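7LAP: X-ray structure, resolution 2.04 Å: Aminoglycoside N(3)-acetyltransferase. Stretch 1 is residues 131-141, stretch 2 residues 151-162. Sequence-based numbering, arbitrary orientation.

Stretch 1 (131-141) AVRSRHPDVSL
Stretch 2 (151-162) LMDAHPWDDPHG

Two largely irregular segments of one chain pack through hydrogen-bonded histidines and a stacked arginine, with apolar contacts alongside, burying 777 Å² in total. Stretch 1 includes strand 132-133. Paired numbers rise together: Ser134 CA lies 4.9 Å from Met152 CA, Arg135 CA 5.8 Å from His155 CA, and Val139 CA 7.4 Å from Pro160 CA. The helix ends at Met152; Asp153 (-63/137) leaves helical phi/psi, Ala154 (48/57) comes next, and Asp159 to Gly162 form a type I turn.

Buried His155 (chi1 t, chi2 140°) is central: ND1 and Ser134 OG (chi1 p) hydrogen-bond at 2.7 Å, NE2 donates to Pro160 O at 3.1 Å, and His136 CB lies 3.8 Å from the ring centroid, 12° off its normal. Buried His136 (t, -81°) uses both nitrogens: NE2 donates to Trp157 O at 2.7 Å, and ND1 accepts from Asp138 N at 3.1 Å.

Arg135 extends (p, t, t, chi4 167°), so that NE and NH2 donate to His155 O at 2.8 and 3.1 Å. Trp157 (m, 133°) points CA-to-CB away, yet its ring returns to stack flat on the guanidinium, planes at 10°, pairing charge with an aromatic face.

Buried Met152 (m, m, 101°) offers a flexible thioether: CB is 3.6 Å from Val132 CG1, SD 3.7 Å from Leu141 CB. Val139 CG2 meets Pro160 CB at 3.7 Å. Water 1 bridges Arg135 N, Met152 O and His155 N.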

# COMPACT_ATOMS: atom_id res chain seq x y z
N ALA B 131 -2.18 10.69 -12.49
CA ALA B 131 -2.31 11.38 -11.21
C ALA B 131 -1.07 12.24 -10.97
O ALA B 131 0.02 11.93 -11.46
CB ALA B 131 -2.47 10.39 -10.04
N VAL B 132 -1.23 13.31 -10.20
CA VAL B 132 -0.14 14.25 -9.92
C VAL B 132 0.04 14.35 -8.41
O VAL B 132 -0.93 14.59 -7.69
CB VAL B 132 -0.43 15.64 -10.51
CG1 VAL B 132 0.71 16.64 -10.18
CG2 VAL B 132 -0.66 15.55 -12.04
N ARG B 133 1.27 14.20 -7.94
CA ARG B 133 1.54 14.24 -6.51
C ARG B 133 2.36 15.48 -6.19
O ARG B 133 3.32 15.77 -6.90
CB ARG B 133 2.30 13.01 -6.05
CG ARG B 133 2.24 12.94 -4.54
CD ARG B 133 3.40 12.27 -3.99
NE ARG B 133 3.22 11.79 -2.63
CZ ARG B 133 3.73 10.63 -2.25
NH1 ARG B 133 4.36 9.90 -3.16
NH2 ARG B 133 3.61 10.21 -1.00
N SER B 134 1.98 16.22 -5.13
CA SER B 134 2.69 17.48 -4.88
C SER B 134 4.07 17.19 -4.28
O SER B 134 4.38 16.08 -3.86
CB SER B 134 1.85 18.42 -4.01
OG SER B 134 1.96 18.14 -2.62
N ARG B 135 4.92 18.20 -4.27
CA ARG B 135 6.34 17.96 -4.03
C ARG B 135 6.70 17.98 -2.56
O ARG B 135 7.86 17.68 -2.22
CB ARG B 135 7.17 19.00 -4.80
CG ARG B 135 6.98 20.39 -4.27
CD ARG B 135 7.75 21.48 -5.07
NE ARG B 135 7.69 22.76 -4.37
CZ ARG B 135 8.44 23.83 -4.65
NH1 ARG B 135 9.33 23.80 -5.64
NH2 ARG B 135 8.30 24.93 -3.92
N HIS B 136 5.76 18.30 -1.68
CA HIS B 136 6.15 18.52 -0.29
C HIS B 136 6.45 17.19 0.40
O HIS B 136 5.66 16.26 0.28
CB HIS B 136 5.05 19.24 0.49
CG HIS B 136 5.58 19.99 1.67
ND1 HIS B 136 5.86 19.37 2.87
CD2 HIS B 136 5.98 21.27 1.79
CE1 HIS B 136 6.37 20.26 3.70
NE2 HIS B 136 6.45 21.43 3.07
N PRO B 137 7.56 17.08 1.15
CA PRO B 137 7.90 15.80 1.79
C PRO B 137 7.09 15.48 3.00
O PRO B 137 7.02 14.31 3.38
CB PRO B 137 9.37 15.98 2.20
CG PRO B 137 9.51 17.51 2.39
CD PRO B 137 8.63 18.09 1.29
N ASP B 138 6.51 16.47 3.65
CA ASP B 138 5.73 16.20 4.84
C ASP B 138 4.23 16.14 4.61
O ASP B 138 3.55 15.31 5.21
CB ASP B 138 6.04 17.23 5.92
CG ASP B 138 5.54 16.80 7.26
OD1 ASP B 138 5.93 15.71 7.70
OD2 ASP B 138 4.76 17.54 7.87
N VAL B 139 3.67 17.01 3.76
CA VAL B 139 2.22 17.09 3.64
C VAL B 139 1.79 17.12 2.18
O VAL B 139 0.85 17.84 1.82
CB VAL B 139 1.67 18.31 4.40
CG1 VAL B 139 1.82 18.09 5.92
CG2 VAL B 139 2.37 19.62 3.94
N SER B 140 2.43 16.29 1.35
CA SER B 140 2.08 16.22 -0.06
C SER B 140 0.62 15.83 -0.23
O SER B 140 0.04 15.13 0.59
CB SER B 140 2.96 15.22 -0.80
OG SER B 140 2.82 13.91 -0.26
N LEU B 141 0.02 16.32 -1.29
CA LEU B 141 -1.29 15.85 -1.71
C LEU B 141 -1.11 15.12 -3.02
O LEU B 141 -0.04 15.12 -3.61
CB LEU B 141 -2.27 17.02 -1.88
CG LEU B 141 -2.41 18.05 -0.77
CD1 LEU B 141 -3.63 18.90 -1.05
CD2 LEU B 141 -2.64 17.28 0.47
N LEU B 151 -3.48 22.51 -9.31
CA LEU B 151 -3.74 22.33 -7.89
C LEU B 151 -2.48 21.88 -7.15
O LEU B 151 -2.22 22.34 -6.03
CB LEU B 151 -4.86 21.31 -7.67
CG LEU B 151 -6.30 21.81 -7.84
CD1 LEU B 151 -7.27 20.64 -7.86
CD2 LEU B 151 -6.66 22.83 -6.77
N MET B 152 -1.71 20.97 -7.74
CA MET B 152 -0.56 20.37 -7.07
C MET B 152 0.74 21.13 -7.28
O MET B 152 1.73 20.87 -6.58
CB MET B 152 -0.36 18.95 -7.57
CG MET B 152 -1.59 18.03 -7.27
SD MET B 152 -1.86 17.77 -5.51
CE MET B 152 -3.21 18.92 -5.16
N ASP B 153 0.76 22.04 -8.25
CA ASP B 153 2.01 22.61 -8.75
C ASP B 153 2.73 23.39 -7.67
O ASP B 153 2.11 24.13 -6.90
CB ASP B 153 1.71 23.54 -9.94
CG ASP B 153 2.98 24.09 -10.58
OD1 ASP B 153 3.81 23.26 -11.02
OD2 ASP B 153 3.15 25.33 -10.65
N ALA B 154 4.05 23.21 -7.60
CA ALA B 154 4.92 24.03 -6.76
C ALA B 154 4.38 24.18 -5.33
O ALA B 154 4.18 25.28 -4.85
CB ALA B 154 5.12 25.41 -7.40
N HIS B 155 4.16 23.05 -4.65
CA HIS B 155 3.72 23.11 -3.26
C HIS B 155 4.70 23.95 -2.43
O HIS B 155 5.91 23.66 -2.41
CB HIS B 155 3.64 21.70 -2.68
CG HIS B 155 2.77 21.59 -1.47
ND1 HIS B 155 1.93 20.52 -1.27
CD2 HIS B 155 2.62 22.40 -0.39
CE1 HIS B 155 1.30 20.66 -0.11
NE2 HIS B 155 1.70 21.79 0.45
N PRO B 156 4.23 25.00 -1.75
CA PRO B 156 5.14 25.89 -1.02
C PRO B 156 5.85 25.13 0.08
O PRO B 156 5.22 24.43 0.87
CB PRO B 156 4.22 26.97 -0.44
CG PRO B 156 3.01 26.93 -1.31
CD PRO B 156 2.84 25.49 -1.69
N TRP B 157 7.17 25.31 0.15
CA TRP B 157 7.97 24.56 1.11
C TRP B 157 7.56 24.89 2.55
O TRP B 157 7.21 24.00 3.34
CB TRP B 157 9.46 24.84 0.92
CG TRP B 157 10.06 24.36 -0.37
CD1 TRP B 157 10.87 25.08 -1.22
CD2 TRP B 157 9.97 23.04 -0.91
NE1 TRP B 157 11.26 24.28 -2.28
CE2 TRP B 157 10.71 23.03 -2.12
CE3 TRP B 157 9.31 21.87 -0.52
CZ2 TRP B 157 10.82 21.90 -2.91
CZ3 TRP B 157 9.42 20.75 -1.31
CH2 TRP B 157 10.17 20.77 -2.49
N ASP B 158 7.62 26.17 2.90
CA ASP B 158 7.26 26.67 4.22
C ASP B 158 5.82 27.15 4.21
O ASP B 158 5.29 27.52 3.17
CB ASP B 158 8.19 27.81 4.63
CG ASP B 158 9.61 27.35 4.82
OD1 ASP B 158 9.84 26.57 5.76
OD2 ASP B 158 10.50 27.77 4.05
N ASP B 159 5.21 27.18 5.40
CA ASP B 159 3.77 27.40 5.50
C ASP B 159 3.04 26.59 4.43
O ASP B 159 2.28 27.15 3.62
CB ASP B 159 3.45 28.89 5.38
CG ASP B 159 2.13 29.27 6.09
OD1 ASP B 159 1.71 28.54 7.02
OD2 ASP B 159 1.51 30.30 5.71
N PRO B 160 3.24 25.27 4.36
CA PRO B 160 2.60 24.49 3.29
C PRO B 160 1.09 24.31 3.42
O PRO B 160 0.48 23.68 2.54
CB PRO B 160 3.31 23.13 3.38
CG PRO B 160 3.60 22.99 4.87
CD PRO B 160 3.93 24.41 5.35
N HIS B 161 0.45 24.79 4.49
CA HIS B 161 -1.02 24.82 4.56
C HIS B 161 -1.57 26.22 4.35
O HIS B 161 -2.77 26.43 4.55
CB HIS B 161 -1.52 24.30 5.91
CG HIS B 161 -1.18 22.88 6.18
ND1 HIS B 161 -0.12 22.51 6.98
CD2 HIS B 161 -1.75 21.73 5.76
CE1 HIS B 161 -0.06 21.20 7.05
NE2 HIS B 161 -1.04 20.69 6.32
N GLY B 162 -0.73 27.18 3.98
CA GLY B 162 -1.13 28.56 4.02
C GLY B 162 -1.57 29.13 2.68
O GLY B 162 -2.04 28.42 1.78
O HOH W 1 4.24 20.42 -5.93